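Local coordinates for protein CurM Sulfotransferase (PDB 4GBM) that probably transfers a sulfonate group from the cofactor PAPS to an intermediate of curacin biosynthesis, as the sulfotransferase domain of a polyketide synthase, at residues Tyr159-Arg164 and Asn206-Leu211; Arg215-Arg220 and Ser233-Phe238. The protein carries 2 engineered substitutions. One frame throughout, in Å; residues are numbered along the deposited sequence.

Overall arrangement
Followed from the N terminus, the chain reaches strand 158-163 after three other strands of its five-stranded sheet, runs through helices 166-175 and 189-208, and comes back to the strand's start at contact 1, where the end of the second helix and the turn after it pack on Tyr159 and Tyr161. It then enters strand 216-220, the parallel neighbour of 158-163 at one margin of that sheet, and, after the short helix 221-226, closes contact 2 between that strand and helix 228-239. The two loops follow in series, neither crossing nor enclosing the other. Backbone hydrogen bonds between the two strands join the contacts, whose centres lie 11 Å apart.

Contact 1: residues Tyr159-Arg164 and Asn206-Leu211; sequences YIYLVR and NFLSQL. With A3P (adenosine-3'-5'-diphosphate), chain G.
Tyr159, Leu208 and Phe207 carry this contact between a sheet strand and the end of a helix. The phenyl ring of Phe207 stands edge-on over one face of the Tyr159 ring in a T-shaped pair, planes at 79° and centroids 5.2 Å apart. Its CE2 comes within 3.6 Å of Tyr159 CE1, toward the rim of the phenol. Leu211, which ends a type I turn begun at Leu208, brings CD1 to 3.6 Å from Tyr159 CE2. Tyr159 carries CG anti to its carbonyl carbon, chi1 -66°, and Leu208 CD2 lies beside that CG and 3.9 Å from Tyr159 CB, while Leu208 CD1 lies 3.8 Å from Tyr161 CB. Tyrosine suits both strand positions because its ring packs while its hydroxyl reaches a polar partner, Glu151 for Tyr159 and Asn201 for Tyr161. An alanine in place of Tyr159 would probably leave the Phe207 edge and Leu211 CD1 facing a gap, and Glu151 without its hydroxyl partner. Just past the strand's end, Arg164 NH1 donates a hydrogen bond of 3.0 Å to O2' of the bound adenosine-3'-5'-diphosphate. The strand thus joins helix packing to the nucleotide pocket, in the parallel alpha/beta fold of the P-loop sulfotransferases.

Contact 2: residues Arg215-Arg220 and Ser233-Phe238; sequences RQHQIR and SQLCDF
His217 and Phe238 pass each other in opposite directions where the edge strand meets helix 228-239, each laying its CB over the other's ring. From His217, CB sits almost exactly above the centre of the phenyl ring, 3.4 Å from the centroid of Phe238 and 8° off its normal, a close CH-pi contact. With chi1 at -175°, CG is anti to the backbone N and lies 3.9 Å from Phe238 CG. The imidazole and phenyl planes are inclined by only 19°, an offset stack. On one branch ND1 comes 3.9 Å from Phe238 CB, which lies over the imidazole face toward its rim; on the other, CD2 meets Leu235 CD1 at 4.0 Å. At the tip, CE1 approaches the backbone oxygen of Gln234, and NE2 lies beside the backbone of Leu235.

Beyond its stacked face, the phenyl ring of Phe238 turns its edge to the backbone carbonyl carbon of Arg215, 3.7 Å from CZ. One helical turn earlier, Leu235 sends CD2 to Ile219 CD1 at 3.9 Å, and both side chains also touch Ile160 on the neighbouring strand. Branched aliphatic residues suit this buried end, whereas the flat rings of His217 and Phe238 suit the partly exposed one. The strand and helix segments run nearly antiparallel, as expected when a helix returns across a parallel sheet. No hydrogen bond spans the two segments, which implies that dispersion, CH-pi contacts and ring stacking hold the helix against the strand.

Contact 1: residues Tyr159-Arg164 and Asn206-Leu211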
loop_
_atom_site.group_PDB
_atom_site.type_symbol
_atom_site.label_atom_id
_atom_site.label_comp_id
_atom_site.label_asym_id
_atom_site.label_seq_id
_atom_site.Cartn_x
_atom_site.Cartn_y
_atom_site.Cartn_z
ATOM N N TYR A 159 -6.443 4.022 9.514
ATOM C CA TYR A 159 -5.304 3.209 9.112
ATOM C C TYR A 159 -5.645 1.740 9.096
ATOM O O TYR A 159 -6.083 1.181 10.105
ATOM C CB TYR A 159 -4.141 3.458 10.068
ATOM C CG TYR A 159 -3.628 4.857 9.952
ATOM C CD1 TYR A 159 -2.620 5.169 9.046
ATOM C CD2 TYR A 159 -4.158 5.884 10.734
ATOM C CE1 TYR A 159 -2.148 6.463 8.920
ATOM C CE2 TYR A 159 -3.694 7.187 10.614
ATOM C CZ TYR A 159 -2.682 7.465 9.712
ATOM O OH TYR A 159 -2.215 8.742 9.590
ATOM N N ILE A 160 -5.458 1.126 7.931
ATOM C CA ILE A 160 -5.565 -0.318 7.794
ATOM C C ILE A 160 -4.155 -0.887 7.866
ATOM O O ILE A 160 -3.323 -0.590 7.005
ATOM C CB ILE A 160 -6.202 -0.703 6.448
ATOM C CG1 ILE A 160 -7.587 -0.071 6.294
ATOM C CG2 ILE A 160 -6.276 -2.232 6.301
ATOM C CD1 ILE A 160 -8.112 -0.138 4.851
ATOM N N TYR A 161 -3.895 -1.709 8.886
ATOM C CA TYR A 161 -2.586 -2.319 9.079
ATOM C C TYR A 161 -2.654 -3.739 8.555
ATOM O O TYR A 161 -3.274 -4.611 9.172
ATOM C CB TYR A 161 -2.208 -2.274 10.567
ATOM C CG TYR A 161 -0.898 -2.941 10.957
ATOM C CD1 TYR A 161 0.147 -3.121 10.038
ATOM C CD2 TYR A 161 -0.697 -3.361 12.269
ATOM C CE1 TYR A 161 1.344 -3.728 10.427
ATOM C CE2 TYR A 161 0.491 -3.963 12.670
ATOM C CZ TYR A 161 1.508 -4.137 11.747
ATOM O OH TYR A 161 2.661 -4.747 12.151
ATOM N N LEU A 162 -2.049 -3.941 7.386
ATOM C CA LEU A 162 -2.031 -5.239 6.714
ATOM C C LEU A 162 -0.731 -5.963 7.046
ATOM O O LEU A 162 0.355 -5.422 6.834
ATOM C CB LEU A 162 -2.178 -5.039 5.202
ATOM C CG LEU A 162 -2.082 -6.274 4.304
ATOM C CD1 LEU A 162 -3.199 -7.289 4.578
ATOM C CD2 LEU A 162 -2.095 -5.834 2.850
ATOM N N VAL A 163 -0.861 -7.174 7.587
ATOM C CA VAL A 163 0.287 -7.990 7.989
ATOM C C VAL A 163 0.286 -9.339 7.273
ATOM O O VAL A 163 -0.774 -9.874 6.947
ATOM C CB VAL A 163 0.355 -8.212 9.534
ATOM C CG1 VAL A 163 0.536 -6.901 10.271
ATOM C CG2 VAL A 163 -0.874 -8.941 10.061
ATOM N N ARG A 164 1.481 -9.865 7.013
ATOM C CA ARG A 164 1.639 -11.202 6.443
ATOM C C ARG A 164 2.770 -11.919 7.174
ATOM O O ARG A 164 3.686 -11.278 7.679
ATOM C CB ARG A 164 1.908 -11.119 4.935
ATOM C CG ARG A 164 1.910 -12.485 4.253
ATOM C CD ARG A 164 2.071 -12.355 2.765
ATOM N NE ARG A 164 1.928 -13.659 2.124
ATOM C CZ ARG A 164 2.140 -13.873 0.832
ATOM N NH1 ARG A 164 2.553 -12.877 0.057
ATOM N NH2 ARG A 164 1.957 -15.084 0.317
ATOM N N ASN A 206 4.901 0.990 16.290
ATOM C CA ASN A 206 5.259 2.190 17.052
ATOM C C ASN A 206 4.343 3.371 16.743
ATOM O O ASN A 206 3.888 4.067 17.649
ATOM C CB ASN A 206 6.720 2.581 16.800
ATOM C CG ASN A 206 7.712 1.600 17.413
ATOM O OD1 ASN A 206 7.347 0.739 18.210
ATOM N ND2 ASN A 206 8.977 1.730 17.031
ATOM N N PHE A 207 4.089 3.593 15.457
ATOM C CA PHE A 207 3.244 4.690 15.004
ATOM C C PHE A 207 1.802 4.536 15.502
ATOM O O PHE A 207 1.223 5.462 16.083
ATOM C CB PHE A 207 3.311 4.752 13.474
ATOM C CG PHE A 207 2.313 5.668 12.841
ATOM C CD1 PHE A 207 2.444 7.055 12.946
ATOM C CD2 PHE A 207 1.268 5.144 12.092
ATOM C CE1 PHE A 207 1.528 7.910 12.341
ATOM C CE2 PHE A 207 0.339 5.990 11.479
ATOM C CZ PHE A 207 0.474 7.378 11.604
ATOM N N LEU A 208 1.246 3.348 15.305
ATOM C CA LEU A 208 -0.145 3.107 15.667
ATOM C C LEU A 208 -0.377 3.077 17.172
ATOM O O LEU A 208 -1.494 3.348 17.632
ATOM C CB LEU A 208 -0.665 1.828 15.008
ATOM C CG LEU A 208 -0.781 1.862 13.479
ATOM C CD1 LEU A 208 -1.319 0.537 12.994
ATOM C CD2 LEU A 208 -1.674 3.004 12.993
ATOM N N SER A 209 0.669 2.776 17.941
ATOM C CA SER A 209 0.540 2.730 19.396
ATOM C C SER A 209 0.146 4.090 19.977
ATOM O O SER A 209 -0.420 4.162 21.070
ATOM C CB SER A 209 1.827 2.221 20.053
ATOM O OG SER A 209 2.838 3.212 20.056
ATOM N N GLN A 210 0.436 5.153 19.228
ATOM C CA GLN A 210 0.143 6.526 19.651
ATOM C C GLN A 210 -1.232 7.027 19.206
ATOM O O GLN A 210 -1.652 8.114 19.606
ATOM C CB GLN A 210 1.209 7.486 19.111
ATOM C CG GLN A 210 2.624 7.190 19.568
ATOM C CD GLN A 210 3.538 8.401 19.467
ATOM O OE1 GLN A 210 3.083 9.533 19.265
ATOM N NE2 GLN A 210 4.832 8.168 19.628
ATOM N N LEU A 211 -1.919 6.256 18.366
ATOM C CA LEU A 211 -3.204 6.703 17.811
ATOM C C LEU A 211 -4.388 6.016 18.473
ATOM O O LEU A 211 -4.253 4.925 19.033
ATOM C CB LEU A 211 -3.252 6.487 16.290
ATOM C CG LEU A 211 -2.110 7.113 15.475
ATOM C CD1 LEU A 211 -2.376 6.974 13.986
ATOM C CD2 LEU A 211 -1.916 8.576 15.824
HETATM P P1 A3P G . 4.226 -13.016 -4.744
HETATM O O1P A3P G . 5.691 -12.672 -4.822
HETATM O O2P A3P G . 3.518 -12.934 -6.074
HETATM O O3P A3P G . 3.955 -14.269 -3.960
HETATM P P2 A3P G . 2.201 -6.481 -2.458
HETATM O O4P A3P G . 2.065 -5.948 -1.067
HETATM O O5P A3P G . 3.559 -6.329 -3.082
HETATM O O6P A3P G . 1.075 -6.057 -3.362
HETATM O "O5'" A3P G . 2.053 -8.084 -2.291
HETATM C "C5'" A3P G . 2.359 -8.933 -3.402
HETATM C "C4'" A3P G . 1.889 -10.316 -3.025
HETATM O "O4'" A3P G . 0.456 -10.331 -3.027
HETATM C "C3'" A3P G . 2.269 -11.363 -4.054
HETATM O "O3'" A3P G . 3.618 -11.805 -3.844
HETATM C "C2'" A3P G . 1.212 -12.430 -3.793
HETATM O "O2'" A3P G . 1.647 -13.345 -2.783
HETATM C "C1'" A3P G . 0.007 -11.659 -3.265
HETATM N N9 A3P G . -1.073 -11.630 -4.283
HETATM C C8 A3P G . -1.106 -10.930 -5.436
HETATM N N7 A3P G . -2.247 -11.178 -6.133
HETATM C C5 A3P G . -2.959 -12.063 -5.404
HETATM C C6 A3P G . -4.261 -12.759 -5.533
HETATM N N6 A3P G . -5.047 -12.533 -6.615
HETATM N N1 A3P G . -4.624 -13.606 -4.534
HETATM C C2 A3P G . -3.852 -13.822 -3.444
HETATM N N3 A3P G . -2.660 -13.215 -3.264
HETATM C C4 A3P G . -2.191 -12.349 -4.190
#

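Contact 2: residues Arg215-Arg220 and Ser233-Phe238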
loop_
_atom_site.group_PDB
_atom_site.type_symbol
_atom_site.label_atom_id
_atom_site.label_comp_id
_atom_site.label_asym_id
_atom_site.label_seq_id
_atom_site.Cartn_x
_atom_site.Cartn_y
_atom_site.Cartn_z
ATOM N N ARG A 215 -9.196 4.448 15.308
ATOM C CA ARG A 215 -8.736 4.863 13.969
ATOM C C ARG A 215 -7.831 3.845 13.266
ATOM O O ARG A 215 -7.215 4.151 12.238
ATOM C CB ARG A 215 -8.042 6.231 14.042
ATOM C CG ARG A 215 -9.014 7.366 14.338
ATOM C CD ARG A 215 -8.461 8.713 13.880
ATOM N NE ARG A 215 -7.281 9.152 14.625
ATOM C CZ ARG A 215 -6.126 9.546 14.087
ATOM N NH1 ARG A 215 -5.136 9.942 14.879
ATOM N NH2 ARG A 215 -5.942 9.556 12.770
ATOM N N GLN A 216 -7.760 2.637 13.818
ATOM C CA GLN A 216 -6.895 1.597 13.265
ATOM C C GLN A 216 -7.567 0.235 13.245
ATOM O O GLN A 216 -8.396 -0.087 14.106
ATOM C CB GLN A 216 -5.573 1.525 14.031
ATOM C CG GLN A 216 -5.743 1.354 15.535
ATOM C CD GLN A 216 -4.433 1.464 16.260
ATOM O OE1 GLN A 216 -3.596 0.561 16.203
ATOM N NE2 GLN A 216 -4.238 2.581 16.947
ATOM N N HIS A 217 -7.202 -0.563 12.243
ATOM C CA HIS A 217 -7.812 -1.867 12.038
ATOM C C HIS A 217 -6.791 -2.790 11.401
ATOM O O HIS A 217 -6.226 -2.455 10.364
ATOM C CB HIS A 217 -9.007 -1.695 11.094
ATOM C CG HIS A 217 -9.807 -2.937 10.869
ATOM N ND1 HIS A 217 -10.770 -3.375 11.753
ATOM C CD2 HIS A 217 -9.815 -3.814 9.837
ATOM C CE1 HIS A 217 -11.325 -4.479 11.282
ATOM N NE2 HIS A 217 -10.759 -4.769 10.124
ATOM N N GLN A 218 -6.558 -3.946 12.012
ATOM C CA GLN A 218 -5.578 -4.883 11.477
ATOM C C GLN A 218 -6.232 -5.906 10.567
ATOM O O GLN A 218 -7.307 -6.431 10.872
ATOM C CB GLN A 218 -4.845 -5.604 12.613
ATOM C CG GLN A 218 -3.620 -6.394 12.148
ATOM C CD GLN A 218 -2.999 -7.215 13.263
ATOM O OE1 GLN A 218 -3.135 -8.440 13.297
ATOM N NE2 GLN A 218 -2.320 -6.545 14.183
ATOM N N ILE A 219 -5.577 -6.180 9.439
ATOM C CA ILE A 219 -5.970 -7.266 8.546
ATOM C C ILE A 219 -4.780 -8.197 8.351
ATOM O O ILE A 219 -3.685 -7.747 8.042
ATOM C CB ILE A 219 -6.436 -6.741 7.177
ATOM C CG1 ILE A 219 -7.741 -5.947 7.342
ATOM C CG2 ILE A 219 -6.655 -7.910 6.182
ATOM C CD1 ILE A 219 -8.230 -5.304 6.072
ATOM N N ARG A 220 -5.005 -9.491 8.548
ATOM C CA ARG A 220 -3.984 -10.490 8.261
ATOM C C ARG A 220 -4.193 -10.972 6.840
ATOM O O ARG A 220 -5.302 -11.376 6.473
ATOM C CB ARG A 220 -4.080 -11.648 9.249
ATOM C CG ARG A 220 -4.143 -11.148 10.691
ATOM C CD ARG A 220 -4.399 -12.267 11.684
ATOM N NE ARG A 220 -3.205 -13.066 11.936
ATOM C CZ ARG A 220 -2.180 -12.673 12.687
ATOM N NH1 ARG A 220 -1.153 -13.490 12.857
ATOM N NH2 ARG A 220 -2.167 -11.467 13.266
ATOM N N SER A 233 -16.132 -7.591 5.258
ATOM C CA SER A 233 -17.319 -7.140 5.985
ATOM C C SER A 233 -16.918 -6.378 7.249
ATOM O O SER A 233 -17.465 -5.310 7.541
ATOM C CB SER A 233 -18.237 -8.316 6.327
ATOM O OG SER A 233 -19.401 -7.860 6.989
ATOM N N GLN A 234 -15.946 -6.922 7.982
ATOM C CA GLN A 234 -15.426 -6.263 9.178
ATOM C C GLN A 234 -14.708 -4.956 8.839
ATOM O O GLN A 234 -14.798 -3.980 9.593
ATOM C CB GLN A 234 -14.510 -7.209 9.962
ATOM C CG GLN A 234 -15.267 -8.381 10.585
ATOM C CD GLN A 234 -14.378 -9.338 11.368
ATOM O OE1 GLN A 234 -13.207 -9.059 11.621
ATOM N NE2 GLN A 234 -14.942 -10.478 11.757
ATOM N N LEU A 235 -14.001 -4.939 7.708
ATOM C CA LEU A 235 -13.343 -3.713 7.233
ATOM C C LEU A 235 -14.378 -2.643 6.871
ATOM O O LEU A 235 -14.192 -1.459 7.175
ATOM C CB LEU A 235 -12.428 -4.011 6.036
ATOM C CG LEU A 235 -11.738 -2.796 5.403
ATOM C CD1 LEU A 235 -10.844 -2.094 6.427
ATOM C CD2 LEU A 235 -10.943 -3.224 4.184
ATOM N N CYS A 236 -15.462 -3.064 6.228
ATOM C CA CYS A 236 -16.541 -2.132 5.874
ATOM C C CYS A 236 -17.139 -1.482 7.117
ATOM O O CYS A 236 -17.419 -0.280 7.117
ATOM C CB CYS A 236 -17.635 -2.827 5.060
ATOM S SG CYS A 236 -17.191 -3.057 3.322
ATOM N N ASP A 237 -17.328 -2.265 8.178
ATOM C CA ASP A 237 -17.833 -1.718 9.443
ATOM C C ASP A 237 -16.867 -0.682 10.010
ATOM O O ASP A 237 -17.293 0.377 10.477
ATOM C CB ASP A 237 -18.101 -2.824 10.471
ATOM C CG ASP A 237 -19.237 -3.756 10.056
ATOM O OD1 ASP A 237 -20.091 -3.353 9.237
ATOM O OD2 ASP A 237 -19.279 -4.898 10.563
ATOM N N PHE A 238 -15.570 -0.974 9.934
ATOM C CA PHE A 238 -14.545 -0.041 10.405
ATOM C C PHE A 238 -14.554 1.273 9.613
ATOM O O PHE A 238 -14.439 2.372 10.187
ATOM C CB PHE A 238 -13.172 -0.719 10.332
ATOM C CG PHE A 238 -12.018 0.214 10.533
ATOM C CD1 PHE A 238 -11.780 0.794 11.777
ATOM C CD2 PHE A 238 -11.156 0.499 9.473
ATOM C CE1 PHE A 238 -10.696 1.650 11.959
ATOM C CE2 PHE A 238 -10.064 1.354 9.643
ATOM C CZ PHE A 238 -9.842 1.935 10.891
#